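Local structure of conserved protein with 2 CBS domains (Pyrobaculum aerophilum, 2RIH) at residues A[82-87]-A[105-110]; A[14-19]-A[37-42]. The protein binds AMP through a pair of CBS domains (a Bateman module) and probably acts as an adenine-nucleotide sensor. All coordinates share one frame; numbering follows the deposited sequence.

Contact 1: residues A[82-87]-A[105-110]; sequences TVLDTD and VVVNKN
Strands 82-84 and 105-107 run parallel, their axes 4.6 Å apart at closest and inclined at 37°. They are the two strands of a beta-alpha-beta crossover in the second CBS domain, joined through helix 89-99. Three backbone bonds stitch them: Val83 N to Val105 O, Val107 N to Val83 O, and Asp85 N to Val107 O. The bond from Asp85 N to Val107 O is 2.8 Å long and the most bent of the three, 143° at the hydrogen. Val83 and Val106 share one face of the sheet and meet CG2 to CG2 at 4.0 Å, crossing obliquely. Thr82, Leu84, Val105 and Val107 lie on the other face. There Val107 CG2, between its own N and carbonyl carbon, packs 4.1 Å from Thr82 CB. A type I turn begins at the strand's last residue, Leu84, and runs to Asp87. Asp87 OD2 accepts Leu84 N from above the carboxylate plane and so ties the turn to the strand end. The Asp85 carboxylate lies alongside the Asn108 side chain, whose ND2 is hydrogen-bonded to Glu112 OE1; the two flat groups are turned 63° apart. A water donates to Asp85 OD1 at 2.7 Å and accepts from Lys109 N at 2.9 Å. An alanine in place of Asp85 would remove that carboxylate and would probably loosen the hold on Lys109 N. Asp85 CB rests on Val106 CG1 at 3.8 Å.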
loop_
_atom_site.group_PDB
_atom_site.type_symbol
_atom_site.label_atom_id
_atom_site.label_comp_id
_atom_site.label_asym_id
_atom_site.label_seq_id
_atom_site.Cartn_x
_atom_site.Cartn_y
_atom_site.Cartn_z
ATOM N N THR A 82 -11.069 0.233 -13.015
ATOM C CA THR A 82 -12.327 0.528 -12.356
ATOM C C THR A 82 -13.204 -0.691 -12.096
ATOM O O THR A 82 -13.094 -1.715 -12.769
ATOM C CB THR A 82 -13.173 1.515 -13.190
ATOM O OG1 THR A 82 -13.537 0.891 -14.422
ATOM C CG2 THR A 82 -12.408 2.817 -13.478
ATOM N N VAL A 83 -14.077 -0.544 -11.103
ATOM C CA VAL A 83 -15.195 -1.457 -10.884
ATOM C C VAL A 83 -16.440 -0.612 -10.685
ATOM O O VAL A 83 -16.349 0.585 -10.431
ATOM C CB VAL A 83 -14.994 -2.379 -9.652
ATOM C CG1 VAL A 83 -13.836 -3.329 -9.893
ATOM C CG2 VAL A 83 -14.784 -1.559 -8.373
ATOM N N LEU A 84 -17.600 -1.241 -10.822
ATOM C CA LEU A 84 -18.873 -0.578 -10.563
ATOM C C LEU A 84 -19.176 -0.587 -9.071
ATOM O O LEU A 84 -18.766 -1.502 -8.359
ATOM C CB LEU A 84 -20.014 -1.265 -11.325
ATOM C CG LEU A 84 -19.981 -1.195 -12.848
ATOM C CD1 LEU A 84 -20.968 -2.205 -13.432
ATOM C CD2 LEU A 84 -20.285 0.229 -13.347
ATOM N N ASP A 85 -19.881 0.446 -8.605
ATOM C CA ASP A 85 -20.376 0.517 -7.225
ATOM C C ASP A 85 -21.321 -0.652 -6.874
ATOM O O ASP A 85 -21.469 -1.019 -5.702
ATOM C CB ASP A 85 -21.062 1.873 -6.950
ATOM C CG ASP A 85 -22.212 2.183 -7.917
ATOM O OD1 ASP A 85 -22.339 1.533 -8.975
ATOM O OD2 ASP A 85 -22.988 3.111 -7.616
ATOM N N THR A 86 -21.928 -1.233 -7.906
ATOM C CA THR A 86 -22.838 -2.369 -7.792
ATOM C C THR A 86 -22.177 -3.747 -7.984
ATOM O O THR A 86 -22.841 -4.774 -7.832
ATOM C CB THR A 86 -23.944 -2.255 -8.858
ATOM O OG1 THR A 86 -23.333 -2.074 -10.141
ATOM C CG2 THR A 86 -24.872 -1.073 -8.557
ATOM N N ASP A 87 -20.895 -3.780 -8.342
ATOM C CA ASP A 87 -20.167 -5.047 -8.451
ATOM C C ASP A 87 -19.960 -5.693 -7.087
ATOM O O ASP A 87 -19.762 -4.985 -6.100
ATOM C CB ASP A 87 -18.784 -4.848 -9.088
ATOM C CG ASP A 87 -18.844 -4.702 -10.595
ATOM O OD1 ASP A 87 -19.855 -5.116 -11.194
ATOM O OD2 ASP A 87 -17.873 -4.172 -11.171
ATOM N N VAL A 105 -10.636 2.029 -8.651
ATOM C CA VAL A 105 -11.523 3.178 -8.713
ATOM C C VAL A 105 -12.952 2.657 -8.846
ATOM O O VAL A 105 -13.238 1.852 -9.730
ATOM C CB VAL A 105 -11.142 4.091 -9.897
ATOM C CG1 VAL A 105 -12.121 5.254 -10.033
ATOM C CG2 VAL A 105 -9.726 4.608 -9.714
ATOM N N VAL A 106 -13.834 3.073 -7.938
ATOM C CA VAL A 106 -15.239 2.684 -8.001
ATOM C C VAL A 106 -16.019 3.760 -8.743
ATOM O O VAL A 106 -15.963 4.933 -8.384
ATOM C CB VAL A 106 -15.857 2.479 -6.594
ATOM C CG1 VAL A 106 -17.286 1.980 -6.706
ATOM C CG2 VAL A 106 -15.022 1.494 -5.771
ATOM N N VAL A 107 -16.742 3.351 -9.779
ATOM C CA VAL A 107 -17.557 4.264 -10.571
ATOM C C VAL A 107 -18.990 3.742 -10.644
ATOM O O VAL A 107 -19.254 2.580 -10.321
ATOM C CB VAL A 107 -16.978 4.466 -11.994
ATOM C CG1 VAL A 107 -15.589 5.118 -11.924
ATOM C CG2 VAL A 107 -16.924 3.140 -12.770
ATOM N N ASN A 108 -19.920 4.618 -11.015
ATOM C CA ASN A 108 -21.305 4.216 -11.221
ATOM C C ASN A 108 -21.548 3.882 -12.691
ATOM O O ASN A 108 -20.643 4.021 -13.518
ATOM C CB ASN A 108 -22.283 5.288 -10.706
ATOM C CG ASN A 108 -22.176 6.617 -11.442
ATOM O OD1 ASN A 108 -21.738 6.689 -12.596
ATOM N ND2 ASN A 108 -22.612 7.682 -10.776
ATOM N N LYS A 109 -22.768 3.444 -13.002
ATOM C CA LYS A 109 -23.170 3.066 -14.371
ATOM C C LYS A 109 -22.954 4.173 -15.412
ATOM O O LYS A 109 -22.859 3.888 -16.612
ATOM C CB LYS A 109 -24.639 2.626 -14.395
ATOM C CG LYS A 109 -25.603 3.671 -13.844
ATOM C CD LYS A 109 -27.049 3.286 -14.035
ATOM C CE LYS A 109 -27.962 4.260 -13.295
ATOM N NZ LYS A 109 -27.869 5.667 -13.812
ATOM N N ASN A 110 -22.891 5.423 -14.953
ATOM C CA ASN A 110 -22.649 6.573 -15.823
ATOM C C ASN A 110 -21.175 6.986 -15.880
ATOM O O ASN A 110 -20.843 8.042 -16.429
ATOM C CB ASN A 110 -23.524 7.758 -15.386
ATOM C CG ASN A 110 -25.000 7.533 -15.671
ATOM O OD1 ASN A 110 -25.374 6.627 -16.418
ATOM N ND2 ASN A 110 -25.849 8.372 -15.087
HETATM O O HOH W 1 -24.178 2.032 -10.927
#

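Contact 2: residues A[14-19]-A[37-42]. With SO4 (sulfate ion), chain D.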
loop_
_atom_site.group_PDB
_atom_site.type_symbol
_atom_site.label_atom_id
_atom_site.label_comp_id
_atom_site.label_asym_id
_atom_site.label_seq_id
_atom_site.Cartn_x
_atom_site.Cartn_y
_atom_site.Cartn_z
ATOM N N PRO A 14 -15.108 10.285 0.973
ATOM C CA PRO A 14 -15.021 10.663 -0.433
ATOM C C PRO A 14 -13.608 10.436 -0.982
ATOM O O PRO A 14 -12.622 10.572 -0.246
ATOM C CB PRO A 14 -15.397 12.151 -0.434
ATOM C CG PRO A 14 -16.167 12.349 0.832
ATOM C CD PRO A 14 -15.537 11.414 1.820
ATOM N N PRO A 15 -13.508 10.068 -2.265
ATOM C CA PRO A 15 -12.200 9.795 -2.826
ATOM C C PRO A 15 -11.375 11.065 -2.951
ATOM O O PRO A 15 -11.929 12.165 -3.039
ATOM C CB PRO A 15 -12.525 9.219 -4.208
ATOM C CG PRO A 15 -13.825 9.787 -4.549
ATOM C CD PRO A 15 -14.577 9.902 -3.260
ATOM N N VAL A 16 -10.057 10.902 -2.926
ATOM C CA VAL A 16 -9.150 11.991 -3.210
ATOM C C VAL A 16 -9.096 12.164 -4.728
ATOM O O VAL A 16 -8.670 11.260 -5.457
ATOM C CB VAL A 16 -7.731 11.718 -2.667
ATOM C CG1 VAL A 16 -6.755 12.767 -3.167
ATOM C CG2 VAL A 16 -7.748 11.689 -1.158
ATOM N N SER A 17 -9.573 13.303 -5.209
ATOM C CA SER A 17 -9.472 13.606 -6.623
ATOM C C SER A 17 -8.904 15.000 -6.816
ATOM O O SER A 17 -9.156 15.896 -6.021
ATOM C CB SER A 17 -10.824 13.465 -7.330
ATOM O OG SER A 17 -11.749 14.429 -6.872
ATOM N N LEU A 18 -8.120 15.150 -7.876
ATOM C CA LEU A 18 -7.531 16.418 -8.246
ATOM C C LEU A 18 -7.694 16.568 -9.757
ATOM O O LEU A 18 -7.807 15.568 -10.468
ATOM C CB LEU A 18 -6.047 16.465 -7.863
ATOM C CG LEU A 18 -5.669 16.407 -6.376
ATOM C CD1 LEU A 18 -5.556 14.956 -5.872
ATOM C CD2 LEU A 18 -4.371 17.144 -6.145
ATOM N N PRO A 19 -7.741 17.816 -10.255
ATOM C CA PRO A 19 -7.753 17.952 -11.712
ATOM C C PRO A 19 -6.481 17.386 -12.352
ATOM O O PRO A 19 -5.426 17.309 -11.706
ATOM C CB PRO A 19 -7.882 19.463 -11.944
ATOM C CG PRO A 19 -7.542 20.109 -10.651
ATOM C CD PRO A 19 -7.812 19.112 -9.563
ATOM N N GLY A 37 -3.992 6.120 -0.064
ATOM C CA GLY A 37 -2.850 5.890 -0.944
ATOM C C GLY A 37 -3.062 6.051 -2.429
ATOM O O GLY A 37 -2.107 5.913 -3.192
ATOM N N LEU A 38 -4.297 6.321 -2.853
ATOM C CA LEU A 38 -4.583 6.542 -4.272
ATOM C C LEU A 38 -5.441 7.775 -4.528
ATOM O O LEU A 38 -6.502 7.951 -3.911
ATOM C CB LEU A 38 -5.235 5.311 -4.912
ATOM C CG LEU A 38 -5.340 5.386 -6.440
ATOM C CD1 LEU A 38 -4.560 4.267 -7.113
ATOM C CD2 LEU A 38 -6.792 5.417 -6.908
ATOM N N ALA A 39 -4.944 8.621 -5.436
ATOM C CA ALA A 39 -5.637 9.798 -5.917
ATOM C C ALA A 39 -6.155 9.575 -7.346
ATOM O O ALA A 39 -5.491 8.949 -8.176
ATOM C CB ALA A 39 -4.698 11.024 -5.880
ATOM N N VAL A 40 -7.343 10.093 -7.627
ATOM C CA VAL A 40 -7.899 10.063 -8.972
ATOM C C VAL A 40 -7.718 11.431 -9.635
ATOM O O VAL A 40 -8.068 12.455 -9.060
ATOM C CB VAL A 40 -9.400 9.678 -8.955
ATOM C CG1 VAL A 40 -10.011 9.761 -10.360
ATOM C CG2 VAL A 40 -9.587 8.286 -8.375
ATOM N N LEU A 41 -7.144 11.443 -10.833
ATOM C CA LEU A 41 -7.048 12.677 -11.618
ATOM C C LEU A 41 -8.278 12.723 -12.509
ATOM O O LEU A 41 -8.616 11.729 -13.149
ATOM C CB LEU A 41 -5.754 12.743 -12.432
ATOM C CG LEU A 41 -4.416 12.784 -11.670
ATOM C CD1 LEU A 41 -3.275 13.149 -12.628
ATOM C CD2 LEU A 41 -4.419 13.746 -10.475
ATOM N N THR A 42 -8.980 13.856 -12.499
ATOM C CA THR A 42 -10.240 13.986 -13.223
ATOM C C THR A 42 -10.109 14.942 -14.404
ATOM O O THR A 42 -9.218 15.799 -14.441
ATOM C CB THR A 42 -11.394 14.452 -12.291
ATOM O OG1 THR A 42 -11.050 15.701 -11.683
ATOM C CG2 THR A 42 -11.649 13.413 -11.194
HETATM S S SO4 D . -5.122 2.827 1.807
HETATM O O1 SO4 D . -4.738 1.449 1.560
HETATM O O2 SO4 D . -6.503 2.868 2.268
HETATM O O3 SO4 D . -4.289 3.394 2.846
HETATM O O4 SO4 D . -4.983 3.605 0.594
HETATM O O HOH W 2 -8.908 8.289 -2.896
HETATM O O HOH W 3 -11.248 16.709 -9.091
#
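An AMP site lined by residues from both CBS ranges takes Val16, Gly37 and Leu38 from this beta-alpha-beta crossover, which belongs to the first. AMP is absent from this chain in the model. Strands 16-19 and 38-42 lie parallel, linked through helix 24-34, with their short axes inclined at 35°. Val40 lies at the middle of the ladder. Val40 N points its hydrogen almost straight at Val16 O, 2.8 Å away with 174° at the hydrogen. Its carbonyl O takes Leu18 N, nearly along the C=O axis. Leu18 O then accepts Thr42 N, continuing the ladder. Val16, Leu18, Ala39 and Leu41 occupy one face, where Val27 and Leu31 of helix 24-34 cover Ala39. From strand 16-19 two side chains touch Ala39 CB: Val16 CG1, anti to its backbone N, lies 3.8 Å from Ala39 CB, and Leu18 CD1 lies 4.0 Å from Ala39 CB. Leu41 CD2 lies against Leu18 CB. Ser17 and Val40 project from the other face, and Ser17 CB meets Thr42 CG2. A water joins the Ser17 and Thr42 hydroxyls, 2.8 Å from Thr42 OG1. Nearer the site, a second water accepts from Val16 N and donates to Leu38 O at 2.6 Å, spanning the strands beyond the last direct bond. Gly37 gives its backbone N-H to a sulfate, which is also hydrogen-bonded to His103, to Ser118 and to Arg57 of the second subunit. The sulfate probably comes from the crystallisation liquor. The anion sits among residues of the AMP site. The bond from Gly37 N to sulfate O4 is 2.8 Å long and bent to 131° at the hydrogen.

How the contacts relate
Contacts 1 and 2 are equivalent parallel strand pairs of the two CBS domains. In each, an outermost strand pairs with the middle strand of a three-stranded sheet. They follow one another along the chain, and their centres lie 15 Å apart. The two contacts touch through Val105: its CG2 is 3.9 Å from Val40 CG2 and 4.1 Å from Leu38 CD2. This apolar seam reaches the AMP site through Leu38, whose side chain is also about 4 Å from that of His103. Contact 2 supplies AMP-site residues directly; contact 1 supplies a packing neighbour of Leu38, Val105.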